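Local coordinates for DUF4595 domain-containing protein (Bacteroides vulgatus, PDB 3TZG) that is of unknown function but folds as a porin-like antiparallel beta barrel, at residues 92-97 with 109-115. Residue numbers count along the deposited sequence, not the author numbering.
Sequences EADKQT and NSDYRAT
Antiparallel barrel strands sort their side chains by alternation, and the hairpin of 90-102 and 105-114 illustrates the rule. Extended backbones run at 150° to each other, their axes 4.4 Å apart. D94 and Q96 form hydrogen-bonded pairs with R113 and D111: D94 N to R113 O is 2.6 Å, and Q96 N to D111 O 2.9 Å, each bond reciprocated. These four side chains share one face of the sheet; Q96, D111 and R113 have chi1 m, while D94 sits off-well at -104°. K95 with Y112 and T97 with S110 are non-hydrogen-bonded pairs, their side chains on the other face. There chi1 t lays K95 CG over the Y112 ring (chi1 m, chi2 -91°) in a CH-pi contact 4.0 Å from the centroid, and further t angles carry NZ on to a salt bridge with D182 of helix 181-188; T97 and S110, both m, join OG1 to OG by a hydrogen bond of 2.6 Å. At T115 the strand has ended (phi/psi -62/-41), yet T115 N still reaches E92 O at 3.0 Å, and a water bridges E92 O and T115 OG1. Y112 OH hydrogen-bonds D179, and D94 forms a salt bridge with R81. Strand 74-85 flanks 92-97, and strand 120-130 flanks 109-115.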
loop_
_atom_site.group_PDB
_atom_site.type_symbol
_atom_site.label_atom_id
_atom_site.label_comp_id
_atom_site.label_asym_id
_atom_site.label_seq_id
_atom_site.Cartn_x
_atom_site.Cartn_y
_atom_site.Cartn_z
ATOM N N GLU A 92 6.164 12.217 16.368
ATOM C CA GLU A 92 7.192 12.030 15.339
ATOM C C GLU A 92 7.873 10.729 15.681
ATOM O O GLU A 92 8.582 10.637 16.689
ATOM C CB GLU A 92 8.160 13.214 15.256
ATOM C CG GLU A 92 9.191 13.038 14.162
ATOM C CD GLU A 92 10.324 14.036 14.145
ATOM O OE1 GLU A 92 10.430 14.854 15.089
ATOM O OE2 GLU A 92 11.135 13.968 13.193
ATOM N N ALA A 93 7.545 9.697 14.910
ATOM C CA ALA A 93 7.972 8.343 15.164
ATOM C C ALA A 93 9.011 7.835 14.167
ATOM O O ALA A 93 9.158 8.371 13.077
ATOM C CB ALA A 93 6.755 7.429 15.126
ATOM N N ASP A 94 9.752 6.797 14.593
ATOM C CA ASP A 94 10.688 6.036 13.793
ATOM C C ASP A 94 10.120 4.640 13.634
ATOM O O ASP A 94 9.761 3.996 14.626
ATOM C CB ASP A 94 12.112 6.032 14.361
ATOM C CG ASP A 94 13.012 6.963 13.557
ATOM O OD1 ASP A 94 13.183 6.719 12.314
ATOM O OD2 ASP A 94 13.525 7.941 14.142
ATOM N N LYS A 95 9.960 4.216 12.358
ATOM C CA LYS A 95 9.410 2.917 11.994
ATOM C C LYS A 95 10.505 1.990 11.465
ATOM O O LYS A 95 11.228 2.338 10.532
ATOM C CB LYS A 95 8.302 3.084 10.951
ATOM C CG LYS A 95 7.535 1.804 10.658
ATOM C CD LYS A 95 6.580 2.040 9.509
ATOM C CE LYS A 95 5.773 0.844 9.128
ATOM N NZ LYS A 95 4.761 1.160 8.101
ATOM N N GLN A 96 10.619 0.817 12.082
ATOM C CA GLN A 96 11.548 -0.233 11.683
ATOM C C GLN A 96 10.769 -1.446 11.186
ATOM O O GLN A 96 10.001 -2.054 11.938
ATOM C CB GLN A 96 12.469 -0.612 12.828
ATOM C CG GLN A 96 13.616 0.315 13.000
ATOM C CD GLN A 96 14.456 -0.001 14.207
ATOM O OE1 GLN A 96 14.119 -0.828 15.052
ATOM N NE2 GLN A 96 15.573 0.672 14.323
ATOM N N THR A 97 10.968 -1.798 9.928
ATOM C CA THR A 97 10.219 -2.895 9.339
ATOM C C THR A 97 11.147 -3.936 8.714
ATOM O O THR A 97 12.219 -3.589 8.197
ATOM C CB THR A 97 9.254 -2.321 8.282
ATOM O OG1 THR A 97 8.342 -1.465 8.959
ATOM C CG2 THR A 97 8.468 -3.397 7.560
ATOM N N ASN A 109 6.556 -7.069 9.515
ATOM C CA ASN A 109 6.563 -6.755 10.951
ATOM C C ASN A 109 7.199 -5.403 11.154
ATOM O O ASN A 109 8.343 -5.197 10.721
ATOM C CB ASN A 109 7.274 -7.831 11.765
ATOM C CG ASN A 109 6.689 -9.211 11.554
ATOM O OD1 ASN A 109 5.702 -9.590 12.177
ATOM N ND2 ASN A 109 7.263 -9.980 10.629
ATOM N N SER A 110 6.433 -4.459 11.761
ATOM C CA SER A 110 6.870 -3.081 12.016
ATOM C C SER A 110 6.841 -2.706 13.476
ATOM O O SER A 110 5.930 -3.092 14.214
ATOM C CB SER A 110 5.995 -2.090 11.267
ATOM O OG SER A 110 6.090 -2.266 9.861
ATOM N N ASP A 111 7.844 -1.936 13.888
ATOM C CA ASP A 111 7.940 -1.397 15.237
ATOM C C ASP A 111 8.083 0.083 15.146
ATOM O O ASP A 111 8.932 0.591 14.398
ATOM C CB ASP A 111 9.078 -2.019 16.042
ATOM C CG ASP A 111 8.649 -3.307 16.676
ATOM O OD1 ASP A 111 7.894 -3.248 17.659
ATOM O OD2 ASP A 111 9.012 -4.387 16.143
ATOM N N TYR A 112 7.182 0.773 15.856
ATOM C CA TYR A 112 7.109 2.216 15.951
ATOM C C TYR A 112 7.604 2.699 17.288
ATOM O O TYR A 112 7.059 2.305 18.315
ATOM C CB TYR A 112 5.670 2.672 15.756
ATOM C CG TYR A 112 5.125 2.540 14.357
ATOM C CD1 TYR A 112 5.233 3.589 13.448
ATOM C CD2 TYR A 112 4.361 1.441 13.993
ATOM C CE1 TYR A 112 4.646 3.521 12.188
ATOM C CE2 TYR A 112 3.754 1.365 12.739
ATOM C CZ TYR A 112 3.907 2.404 11.836
ATOM O OH TYR A 112 3.323 2.337 10.594
ATOM N N ARG A 113 8.634 3.554 17.277
ATOM C CA ARG A 113 9.222 4.213 18.447
ATOM C C ARG A 113 9.262 5.737 18.245
ATOM O O ARG A 113 9.430 6.206 17.125
ATOM C CB ARG A 113 10.636 3.693 18.717
ATOM C CG ARG A 113 10.759 2.340 19.407
ATOM C CD ARG A 113 12.182 1.920 19.156
ATOM N NE ARG A 113 12.585 0.584 19.567
ATOM C CZ ARG A 113 13.860 0.201 19.634
ATOM N NH1 ARG A 113 14.836 1.060 19.362
ATOM N NH2 ARG A 113 14.170 -1.028 20.007
ATOM N N ALA A 114 9.137 6.507 19.330
ATOM C CA ALA A 114 9.236 7.957 19.256
ATOM C C ALA A 114 10.679 8.343 18.952
ATOM O O ALA A 114 11.593 7.716 19.498
ATOM C CB ALA A 114 8.767 8.575 20.554
ATOM N N THR A 115 10.892 9.311 18.027
ATOM C CA THR A 115 12.236 9.785 17.646
ATOM C C THR A 115 12.956 10.407 18.867
ATOM O O THR A 115 14.146 10.167 19.090
ATOM C CB THR A 115 12.161 10.805 16.495
ATOM O OG1 THR A 115 11.474 11.973 16.949
ATOM C CG2 THR A 115 11.489 10.263 15.257
HETATM O O HOH W 1 9.403 12.215 18.793
#